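Local coordinates for protein angiotensin-converting enzyme (Anopheles gambiae, PDB 6S1Y) that probably hydrolyses peptide bonds as a zinc-dependent peptidase of the angiotensin-converting enzyme family, here holding a gamma-linked glutamate dipeptide at its metal, at residues 32-37 with 331-336; 337-342 with 360-365; 262-267 with 420-425. All blocks are in the same frame, centred on the assembly; numbering follows the deposited sequence.

Interaction 1 of 3, residues 32-37 with 331-336; sequences HQTLAA and WDFFAI
T34 and W331 meet at the rim of the indole: the threonine methyl CG2 lies in the ring plane, 3.8 Å from W331 CE3. A37 CB approaches the same edge, 3.8 Å from CZ3 of W331, so the small side chain lets the indole reach the helix backbone. CG2 of T34 stands anti to the backbone N (OG1 beside it, chi1 -66°), which directs the methyl into the strand end. T34 CG2 also lies 3.6 Å from F333 CD2, the two side chains crossing obliquely, and 3.5 Å from the carbonyl O of D332. F333 turns its edge to the helix backbone, with L35 CA near the ring plane and 3.9 Å from F333 CE2. On the hydroxyl side, T34 crosses F334 at about a right angle, OG1 lying 3.9 Å from F334 CE2. D332 OD1 accepts a hydrogen bond from F334 N in an Asx turn (3.0 Å), met from above the carboxylate plane. Threonine suits a helix face pressed against aromatics: its hydroxyl is satisfied by K30 O one turn back, leaving the methyl for apolar contact. Cohesion here therefore rests on close apolar contact with the aromatic rings, with no polar bond between the two segments.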
loop_
_atom_site.group_PDB
_atom_site.type_symbol
_atom_site.label_atom_id
_atom_site.label_comp_id
_atom_site.label_asym_id
_atom_site.label_seq_id
_atom_site.Cartn_x
_atom_site.Cartn_y
_atom_site.Cartn_z
ATOM N N HIS A 32 -16.186 -15.768 -10.874
ATOM C CA HIS A 32 -17.038 -15.017 -11.791
ATOM C C HIS A 32 -17.102 -13.555 -11.373
ATOM O O HIS A 32 -17.035 -12.651 -12.206
ATOM C CB HIS A 32 -18.437 -15.640 -11.831
ATOM C CG HIS A 32 -19.362 -14.985 -12.807
ATOM N ND1 HIS A 32 -20.441 -14.220 -12.413
ATOM C CD2 HIS A 32 -19.361 -14.966 -14.162
ATOM C CE1 HIS A 32 -21.067 -13.760 -13.482
ATOM N NE2 HIS A 32 -20.431 -14.198 -14.557
ATOM N N GLN A 33 -17.185 -13.304 -10.075
ATOM C CA GLN A 33 -17.283 -11.931 -9.602
ATOM C C GLN A 33 -15.977 -11.179 -9.831
ATOM O O GLN A 33 -15.981 -10.049 -10.334
ATOM C CB GLN A 33 -17.677 -11.951 -8.132
ATOM C CG GLN A 33 -17.850 -10.597 -7.538
ATOM C CD GLN A 33 -16.812 -10.344 -6.498
ATOM O OE1 GLN A 33 -16.990 -10.700 -5.328
ATOM N NE2 GLN A 33 -15.694 -9.745 -6.918
ATOM N N THR A 34 -14.848 -11.807 -9.506
ATOM C CA THR A 34 -13.557 -11.186 -9.760
ATOM C C THR A 34 -13.391 -10.843 -11.233
ATOM O O THR A 34 -12.899 -9.756 -11.584
ATOM C CB THR A 34 -12.440 -12.120 -9.313
ATOM O OG1 THR A 34 -12.486 -12.283 -7.897
ATOM C CG2 THR A 34 -11.102 -11.556 -9.694
ATOM N N LEU A 35 -13.796 -11.762 -12.114
ATOM C CA LEU A 35 -13.630 -11.546 -13.541
ATOM C C LEU A 35 -14.391 -10.310 -14.003
ATOM O O LEU A 35 -13.861 -9.490 -14.765
ATOM C CB LEU A 35 -14.095 -12.788 -14.295
ATOM C CG LEU A 35 -13.367 -13.133 -15.589
ATOM C CD1 LEU A 35 -13.879 -14.492 -16.072
ATOM C CD2 LEU A 35 -13.565 -12.054 -16.635
ATOM N N ALA A 36 -15.635 -10.155 -13.549
ATOM C CA ALA A 36 -16.410 -8.987 -13.937
ATOM C C ALA A 36 -15.794 -7.709 -13.382
ATOM O O ALA A 36 -15.832 -6.664 -14.046
ATOM C CB ALA A 36 -17.858 -9.150 -13.472
ATOM N N ALA A 37 -15.209 -7.775 -12.178
ATOM C CA ALA A 37 -14.546 -6.603 -11.608
ATOM C C ALA A 37 -13.315 -6.221 -12.420
ATOM O O ALA A 37 -13.056 -5.036 -12.656
ATOM C CB ALA A 37 -14.178 -6.874 -10.149
ATOM N N TRP A 331 -4.104 -9.171 -9.326
ATOM C CA TRP A 331 -5.390 -9.855 -9.293
ATOM C C TRP A 331 -5.241 -11.367 -9.268
ATOM O O TRP A 331 -4.466 -11.940 -10.028
ATOM C CB TRP A 331 -6.237 -9.471 -10.504
ATOM C CG TRP A 331 -6.696 -8.052 -10.481
ATOM C CD1 TRP A 331 -5.920 -6.937 -10.620
ATOM C CD2 TRP A 331 -8.041 -7.594 -10.319
ATOM N NE1 TRP A 331 -6.707 -5.809 -10.552
ATOM C CE2 TRP A 331 -8.009 -6.186 -10.354
ATOM C CE3 TRP A 331 -9.267 -8.237 -10.136
ATOM C CZ2 TRP A 331 -9.157 -5.407 -10.220
ATOM C CZ3 TRP A 331 -10.414 -7.460 -9.994
ATOM C CH2 TRP A 331 -10.352 -6.063 -10.042
ATOM N N ASP A 332 -6.023 -12.000 -8.400
ATOM C CA ASP A 332 -6.110 -13.448 -8.263
ATOM C C ASP A 332 -7.487 -13.887 -8.745
ATOM O O ASP A 332 -8.514 -13.451 -8.196
ATOM C CB ASP A 332 -5.902 -13.859 -6.803
ATOM C CG ASP A 332 -5.854 -15.378 -6.621
ATOM O OD1 ASP A 332 -5.930 -16.107 -7.646
ATOM O OD2 ASP A 332 -5.730 -15.841 -5.453
ATOM N N PHE A 333 -7.521 -14.738 -9.767
ATOM C CA PHE A 333 -8.796 -15.171 -10.338
ATOM C C PHE A 333 -9.227 -16.535 -9.831
ATOM O O PHE A 333 -10.170 -17.115 -10.371
ATOM C CB PHE A 333 -8.732 -15.151 -11.863
ATOM C CG PHE A 333 -8.653 -13.762 -12.429
ATOM C CD1 PHE A 333 -7.430 -13.144 -12.627
ATOM C CD2 PHE A 333 -9.804 -13.061 -12.714
ATOM C CE1 PHE A 333 -7.359 -11.869 -13.126
ATOM C CE2 PHE A 333 -9.747 -11.781 -13.202
ATOM C CZ PHE A 333 -8.521 -11.177 -13.408
ATOM N N PHE A 334 -8.564 -17.048 -8.794
ATOM C CA PHE A 334 -9.072 -18.194 -8.042
ATOM C C PHE A 334 -9.316 -19.389 -8.961
ATOM O O PHE A 334 -10.293 -20.122 -8.818
ATOM C CB PHE A 334 -10.343 -17.817 -7.270
ATOM C CG PHE A 334 -10.127 -16.718 -6.265
ATOM C CD1 PHE A 334 -9.705 -17.009 -4.981
ATOM C CD2 PHE A 334 -10.317 -15.389 -6.612
ATOM C CE1 PHE A 334 -9.488 -15.998 -4.057
ATOM C CE2 PHE A 334 -10.098 -14.383 -5.693
ATOM C CZ PHE A 334 -9.687 -14.692 -4.415
ATOM N N ALA A 335 -8.427 -19.565 -9.930
ATOM C CA ALA A 335 -8.380 -20.758 -10.766
ATOM C C ALA A 335 -6.993 -21.358 -10.567
ATOM O O ALA A 335 -6.529 -21.470 -9.429
ATOM C CB ALA A 335 -8.660 -20.425 -12.227
ATOM N N ILE A 336 -6.302 -21.712 -11.645
ATOM C CA ILE A 336 -4.906 -22.134 -11.553
ATOM C C ILE A 336 -4.097 -21.303 -12.539
ATOM O O ILE A 336 -4.402 -21.283 -13.738
ATOM C CB ILE A 336 -4.719 -23.634 -11.831
ATOM C CG1 ILE A 336 -5.398 -24.485 -10.755
ATOM C CG2 ILE A 336 -3.246 -23.973 -11.852
ATOM C CD1 ILE A 336 -4.849 -24.239 -9.333
#

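Interaction 2 of 3, residues 337-342 with 360-365; sequences DDVRIK and GHIQYY. With ZN (zinc ion), chain G; KSN ((2~{S})-2-[[(4~{S})-4-azanyl-5-oxidanyl-5-oxidanylidene-pentanoyl]amino]pentanedioic acid), chain H.
V339 and I362 face each other where strand 339-342 runs nearly antiparallel to helix 360-365, the axes of these segments 8.8 Å apart at closest approach and their directions at 168°. I362 is the helix residue that reaches V339, R340 and I341. Its CG2 branch meets V339 CG2 at 3.7 Å, the two side chains crossing obliquely, while CG1 goes the other way to I341 CG1 at 3.6 Å. CD1 of I362, turned by chi2 of -64°, rests against the strand backbone, 3.6 Å from the carbonyl O of R340. Beta-branched residues suit this place, since V339 and I341 favour the extended chain and give the isoleucine broad apolar partners. One turn on, Y365 slides past V339 in the opposite direction, its CB 3.9 Å from V339 CG1, and its phenol OH is hydrogen-bonded to A330 O on the adjoining strand. R340 points away from the helix and grips D338 side-on, NE to OD1 and NH2 to OD2, each D338 oxygen using its syn lone pair and both lying nearly in the guanidinium plane of R340. R340 also makes a cation-pi contact with F333. H361, the residue before I362 on the helix, makes no contact with strand 339-342 and binds zinc through NE2 at 2.0 Å. The alpha-carboxylate of the dipeptide's C-terminal glutamate binds zinc unevenly, O15 at 1.9 Å from the zinc and O14 at 2.5 Å, and O14 sits near the plane of the imidazole at its edge. H357 and E385 supply the remaining protein ligands, and H384 bonds to ND1 of H361 as a second-shell partner. The HExxH helix (H357, E358, H361) with E385 further on as third ligand is the gluzincin zinc site; here strand 339-342 packs along that helix.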
loop_
_atom_site.group_PDB
_atom_site.type_symbol
_atom_site.label_atom_id
_atom_site.label_comp_id
_atom_site.label_asym_id
_atom_site.label_seq_id
_atom_site.Cartn_x
_atom_site.Cartn_y
_atom_site.Cartn_z
ATOM N N ASP A 337 -3.087 -20.603 -12.029
ATOM C CA ASP A 337 -2.156 -19.814 -12.826
ATOM C C ASP A 337 -2.813 -18.651 -13.544
ATOM O O ASP A 337 -2.169 -18.009 -14.378
ATOM C CB ASP A 337 -1.416 -20.698 -13.842
ATOM C CG ASP A 337 -0.449 -21.658 -13.165
ATOM O OD1 ASP A 337 -0.416 -21.647 -11.911
ATOM O OD2 ASP A 337 0.276 -22.403 -13.869
ATOM N N ASP A 338 -4.072 -18.329 -13.254
ATOM C CA ASP A 338 -4.659 -17.123 -13.842
ATOM C C ASP A 338 -4.459 -16.003 -12.824
ATOM O O ASP A 338 -5.241 -15.848 -11.869
ATOM C CB ASP A 338 -6.115 -17.313 -14.226
ATOM C CG ASP A 338 -6.676 -16.102 -14.977
ATOM O OD1 ASP A 338 -5.914 -15.130 -15.222
ATOM O OD2 ASP A 338 -7.891 -16.119 -15.305
ATOM N N VAL A 339 -3.386 -15.245 -13.029
ATOM C CA VAL A 339 -2.973 -14.162 -12.150
ATOM C C VAL A 339 -2.525 -13.014 -13.038
ATOM O O VAL A 339 -1.872 -13.237 -14.068
ATOM C CB VAL A 339 -1.849 -14.610 -11.185
ATOM C CG1 VAL A 339 -2.382 -15.653 -10.194
ATOM C CG2 VAL A 339 -0.654 -15.160 -11.949
ATOM N N ARG A 340 -2.888 -11.785 -12.656
ATOM C CA ARG A 340 -2.671 -10.671 -13.562
ATOM C C ARG A 340 -2.356 -9.386 -12.810
ATOM O O ARG A 340 -2.863 -9.135 -11.716
ATOM C CB ARG A 340 -3.894 -10.418 -14.459
ATOM C CG ARG A 340 -4.521 -11.662 -15.025
ATOM C CD ARG A 340 -5.685 -11.334 -15.947
ATOM N NE ARG A 340 -6.612 -12.460 -16.039
ATOM C CZ ARG A 340 -7.766 -12.430 -16.694
ATOM N NH1 ARG A 340 -8.135 -11.334 -17.331
ATOM N NH2 ARG A 340 -8.549 -13.499 -16.699
ATOM N N ILE A 341 -1.547 -8.552 -13.456
ATOM C CA ILE A 341 -1.250 -7.212 -12.987
ATOM C C ILE A 341 -1.819 -6.227 -13.988
ATOM O O ILE A 341 -1.717 -6.428 -15.205
ATOM C CB ILE A 341 0.272 -7.008 -12.794
ATOM C CG1 ILE A 341 0.715 -7.737 -11.525
ATOM C CG2 ILE A 341 0.623 -5.521 -12.773
ATOM C CD1 ILE A 341 2.236 -7.767 -11.289
ATOM N N LYS A 342 -2.406 -5.155 -13.472
ATOM C CA LYS A 342 -2.837 -4.019 -14.273
ATOM C C LYS A 342 -2.061 -2.821 -13.738
ATOM O O LYS A 342 -2.294 -2.372 -12.607
ATOM C CB LYS A 342 -4.350 -3.820 -14.176
ATOM C CG LYS A 342 -4.869 -2.617 -14.938
ATOM C CD LYS A 342 -6.390 -2.713 -15.162
ATOM C CE LYS A 342 -7.165 -2.910 -13.857
ATOM N NZ LYS A 342 -7.238 -1.673 -13.040
ATOM N N GLY A 360 5.047 -9.247 -5.933
ATOM C CA GLY A 360 4.982 -9.946 -4.663
ATOM C C GLY A 360 3.583 -10.437 -4.356
ATOM O O GLY A 360 3.411 -11.525 -3.800
ATOM N N HIS A 361 2.570 -9.625 -4.686
ATOM C CA HIS A 361 1.182 -10.081 -4.614
ATOM C C HIS A 361 0.984 -11.317 -5.502
ATOM O O HIS A 361 0.445 -12.338 -5.063
ATOM C CB HIS A 361 0.218 -8.959 -5.059
ATOM C CG HIS A 361 0.011 -7.851 -4.061
ATOM N ND1 HIS A 361 -0.324 -8.079 -2.744
ATOM C CD2 HIS A 361 0.011 -6.504 -4.218
ATOM C CE1 HIS A 361 -0.490 -6.922 -2.127
ATOM N NE2 HIS A 361 -0.286 -5.951 -2.998
ATOM N N ILE A 362 1.427 -11.235 -6.764
ATOM C CA ILE A 362 1.269 -12.355 -7.690
ATOM C C ILE A 362 1.916 -13.615 -7.119
ATOM O O ILE A 362 1.293 -14.678 -7.055
ATOM C CB ILE A 362 1.861 -12.014 -9.069
ATOM C CG1 ILE A 362 1.103 -10.867 -9.728
ATOM C CG2 ILE A 362 1.825 -13.254 -9.966
ATOM C CD1 ILE A 362 -0.336 -11.166 -10.046
ATOM N N GLN A 363 3.176 -13.506 -6.679
ATOM C CA GLN A 363 3.876 -14.659 -6.128
ATOM C C GLN A 363 3.107 -15.252 -4.957
ATOM O O GLN A 363 3.048 -16.474 -4.795
ATOM C CB GLN A 363 5.279 -14.258 -5.692
ATOM C CG GLN A 363 6.106 -15.411 -5.146
ATOM C CD GLN A 363 6.428 -16.461 -6.208
ATOM O OE1 GLN A 363 6.476 -17.659 -5.908
ATOM N NE2 GLN A 363 6.657 -16.012 -7.447
ATOM N N TYR A 364 2.527 -14.411 -4.114
ATOM C CA TYR A 364 1.758 -14.933 -2.995
ATOM C C TYR A 364 0.574 -15.737 -3.524
ATOM O O TYR A 364 0.333 -16.870 -3.092
ATOM C CB TYR A 364 1.313 -13.774 -2.105
ATOM C CG TYR A 364 1.143 -14.038 -0.610
ATOM C CD1 TYR A 364 1.009 -15.318 -0.091
ATOM C CD2 TYR A 364 1.107 -12.962 0.285
ATOM C CE1 TYR A 364 0.834 -15.524 1.294
ATOM C CE2 TYR A 364 0.949 -13.148 1.649
ATOM C CZ TYR A 364 0.807 -14.425 2.160
ATOM O OH TYR A 364 0.645 -14.555 3.532
ATOM N N TYR A 365 -0.156 -15.167 -4.495
ATOM C CA TYR A 365 -1.234 -15.896 -5.156
ATOM C C TYR A 365 -0.751 -17.276 -5.606
ATOM O O TYR A 365 -1.375 -18.300 -5.298
ATOM C CB TYR A 365 -1.759 -15.097 -6.360
ATOM C CG TYR A 365 -2.382 -13.720 -6.075
ATOM C CD1 TYR A 365 -2.918 -13.398 -4.830
ATOM C CD2 TYR A 365 -2.419 -12.747 -7.073
ATOM C CE1 TYR A 365 -3.473 -12.154 -4.590
ATOM C CE2 TYR A 365 -2.985 -11.499 -6.845
ATOM C CZ TYR A 365 -3.507 -11.207 -5.606
ATOM O OH TYR A 365 -4.052 -9.959 -5.397
HETATM ZN ZN ZN G . -0.198 -4.013 -2.498
HETATM C C10 KSN H . -6.215 -2.758 -4.691
HETATM C C13 KSN H . -1.638 -2.509 -3.919
HETATM C C17 KSN H . 0.056 3.624 -2.402
HETATM C C02 KSN H . 0.928 2.374 -2.231
HETATM C C03 KSN H . 0.282 1.046 -2.650
HETATM C C04 KSN H . -0.894 1.121 -3.610
HETATM C C05 KSN H . -0.698 0.383 -4.960
HETATM C C07 KSN H . -2.529 -1.377 -4.488
HETATM C C08 KSN H . -3.806 -1.880 -5.150
HETATM C C09 KSN H . -4.793 -2.512 -4.151
HETATM N N01 KSN H . 1.352 2.237 -0.833
HETATM N N06 KSN H . -1.528 -0.759 -5.369
HETATM O O11 KSN H . -6.609 -2.135 -5.726
HETATM O O12 KSN H . -7.014 -3.569 -4.107
HETATM O O14 KSN H . -0.820 -3.071 -4.698
HETATM O O15 KSN H . -1.676 -2.845 -2.720
HETATM O O16 KSN H . 0.112 0.797 -5.735
HETATM O O18 KSN H . 0.072 4.202 -3.522
HETATM O O19 KSN H . -0.668 4.118 -1.496
#

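Interaction 3 of 3, residues 262-267 with 420-425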
loop_
_atom_site.group_PDB
_atom_site.type_symbol
_atom_site.label_atom_id
_atom_site.label_comp_id
_atom_site.label_asym_id
_atom_site.label_seq_id
_atom_site.Cartn_x
_atom_site.Cartn_y
_atom_site.Cartn_z
ATOM N N ASP A 262 17.084 13.540 -4.156
ATOM C CA ASP A 262 18.306 14.137 -4.681
ATOM C C ASP A 262 18.303 15.643 -4.487
ATOM O O ASP A 262 19.331 16.224 -4.134
ATOM C CB ASP A 262 18.486 13.801 -6.167
ATOM C CG ASP A 262 18.850 12.341 -6.395
ATOM O OD1 ASP A 262 19.087 11.609 -5.399
ATOM O OD2 ASP A 262 18.888 11.914 -7.565
ATOM N N PHE A 263 17.166 16.285 -4.748
ATOM C CA PHE A 263 16.979 17.722 -4.529
ATOM C C PHE A 263 17.362 18.169 -3.116
ATOM O O PHE A 263 17.788 19.308 -2.928
ATOM C CB PHE A 263 15.495 18.019 -4.806
ATOM C CG PHE A 263 15.152 19.461 -4.913
ATOM C CD1 PHE A 263 15.734 20.256 -5.888
ATOM C CD2 PHE A 263 14.180 20.019 -4.075
ATOM C CE1 PHE A 263 15.394 21.597 -6.003
ATOM C CE2 PHE A 263 13.836 21.351 -4.186
ATOM C CZ PHE A 263 14.444 22.145 -5.144
ATOM N N THR A 264 17.215 17.302 -2.108
ATOM C CA THR A 264 17.482 17.694 -0.733
ATOM C C THR A 264 18.561 16.855 -0.056
ATOM O O THR A 264 18.694 16.912 1.164
ATOM C CB THR A 264 16.196 17.630 0.093
ATOM O OG1 THR A 264 15.700 16.280 0.099
ATOM C CG2 THR A 264 15.139 18.559 -0.477
ATOM N N THR A 265 19.387 16.142 -0.821
ATOM C CA THR A 265 20.259 15.142 -0.238
ATOM C C THR A 265 21.428 15.789 0.499
ATOM O O THR A 265 21.866 16.899 0.165
ATOM C CB THR A 265 20.778 14.185 -1.323
ATOM O OG1 THR A 265 21.329 13.005 -0.717
ATOM C CG2 THR A 265 21.865 14.828 -2.204
ATOM N N PRO A 266 21.972 15.108 1.500
ATOM C CA PRO A 266 23.088 15.702 2.258
ATOM C C PRO A 266 24.313 16.034 1.422
ATOM O O PRO A 266 24.960 17.060 1.671
ATOM C CB PRO A 266 23.390 14.628 3.306
ATOM C CG PRO A 266 22.083 13.972 3.555
ATOM C CD PRO A 266 21.426 13.913 2.165
ATOM N N PHE A 267 24.669 15.198 0.448
ATOM C CA PHE A 267 25.945 15.310 -0.264
ATOM C C PHE A 267 25.648 15.217 -1.754
ATOM O O PHE A 267 25.894 14.182 -2.397
ATOM C CB PHE A 267 26.930 14.251 0.234
ATOM C CG PHE A 267 27.239 14.392 1.714
ATOM C CD1 PHE A 267 27.985 15.461 2.165
ATOM C CD2 PHE A 267 26.748 13.496 2.631
ATOM C CE1 PHE A 267 28.245 15.639 3.515
ATOM C CE2 PHE A 267 26.997 13.651 3.987
ATOM C CZ PHE A 267 27.755 14.726 4.431
ATOM N N GLN A 420 22.642 7.339 0.777
ATOM C CA GLN A 420 21.872 6.107 0.655
ATOM C C GLN A 420 20.865 5.967 1.786
ATOM O O GLN A 420 19.672 5.743 1.543
ATOM C CB GLN A 420 22.837 4.914 0.636
ATOM C CG GLN A 420 22.164 3.545 0.612
ATOM C CD GLN A 420 23.127 2.407 0.938
ATOM O OE1 GLN A 420 24.355 2.582 0.961
ATOM N NE2 GLN A 420 22.570 1.233 1.200
ATOM N N PHE A 421 21.323 6.095 3.036
ATOM C CA PHE A 421 20.410 6.028 4.178
ATOM C C PHE A 421 19.317 7.091 4.072
ATOM O O PHE A 421 18.152 6.857 4.429
ATOM C CB PHE A 421 21.179 6.228 5.494
ATOM C CG PHE A 421 22.280 5.227 5.746
ATOM C CD1 PHE A 421 22.271 3.964 5.160
ATOM C CD2 PHE A 421 23.342 5.561 6.573
ATOM C CE1 PHE A 421 23.325 3.044 5.395
ATOM C CE2 PHE A 421 24.391 4.656 6.825
ATOM C CZ PHE A 421 24.379 3.397 6.242
ATOM N N TYR A 422 19.691 8.288 3.623
ATOM C CA TYR A 422 18.735 9.378 3.492
ATOM C C TYR A 422 17.649 9.023 2.495
ATOM O O TYR A 422 16.455 9.101 2.805
ATOM C CB TYR A 422 19.463 10.642 3.062
ATOM C CG TYR A 422 18.578 11.827 2.891
ATOM C CD1 TYR A 422 18.036 12.484 4.014
ATOM C CD2 TYR A 422 18.259 12.310 1.620
ATOM C CE1 TYR A 422 17.209 13.586 3.868
ATOM C CE2 TYR A 422 17.446 13.429 1.464
ATOM C CZ TYR A 422 16.918 14.056 2.595
ATOM O OH TYR A 422 16.105 15.147 2.469
ATOM N N ARG A 423 18.041 8.630 1.287
ATOM C CA ARG A 423 17.056 8.210 0.306
ATOM C C ARG A 423 16.109 7.175 0.900
ATOM O O ARG A 423 14.885 7.289 0.760
ATOM C CB ARG A 423 17.746 7.646 -0.941
ATOM C CG ARG A 423 16.731 7.042 -1.940
ATOM C CD ARG A 423 17.344 6.688 -3.285
ATOM N NE ARG A 423 17.561 7.891 -4.082
ATOM C CZ ARG A 423 16.618 8.480 -4.816
ATOM N NH1 ARG A 423 15.399 7.965 -4.881
ATOM N NH2 ARG A 423 16.908 9.582 -5.495
ATOM N N ALA A 424 16.657 6.149 1.573
ATOM C CA ALA A 424 15.770 5.140 2.146
ATOM C C ALA A 424 14.785 5.774 3.141
ATOM O O ALA A 424 13.597 5.447 3.138
ATOM C CB ALA A 424 16.580 4.024 2.816
ATOM N N GLY A 425 15.265 6.685 3.995
ATOM C CA GLY A 425 14.379 7.313 4.966
ATOM C C GLY A 425 13.236 8.075 4.321
ATOM O O GLY A 425 12.077 7.971 4.756
HETATM O O HOH W 1 15.060 12.023 -5.903
HETATM O O HOH W 2 20.038 9.384 -3.997
#
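R423 and D262 form a salt bridge between NH2 and OD1 at 3.0 Å; its hydrogen bond is weak, bent to 150°, and the carboxylate and guanidinium planes stand 80° apart. A water bridges the pair, giving a hydrogen to D262 OD1 and accepting one from R423 NE, and a second links D262 N to NH2, weakly on the arginine side. The arginine chain, extended through chi2, bends at chi3, which brings NE round to the first water. Next to this pair, Y422 OH donates to T264 OG1 at 2.7 Å. T264 OG1 is also hydrogen-bonded to I260 O, so a hydroxyl able to accept and donate suits the spot, and it meets the phenol at its edge, near the ring plane. Beyond these bonds, P266 lies over one face of Y422 in a CH-pi contact, CD 3.9 Å from the ring centroid and 25° off its normal. The rigid proline offers its CD hydrogens to the ring, while T265 CA comes within 3.7 Å of CE2 of Y422. T265 OG1 is hydrogen-bonded to N419, on the same helix. The arrangement is a type I beta turn, D262 to T265, seated with the following proline on helix 414-429, with side chains also touching helices 203-233 and 577-590, well away from the zinc.

From the N terminus, helix 12-42 supplies the first half of interaction 1, which closes a loop of 293 residues when the chain returns at 331-336. Before that return, 262-267 opens interaction 3, so interactions 1 and 3 cross. The chain passes directly from 331-336 into 337-342, and interaction 2 then closes a short loop that lies wholly inside the one interaction 3 completes at 420-425. Interactions 1 and 2 touch through the hairpin of strands 329-332 and 339-342, which ties the N-terminal helix to the zinc-binding helix 349-368. Interaction 3 lies across the chain's centre from interaction 1, their centres about 41 Å apart, and fastens a loop to helix 414-429.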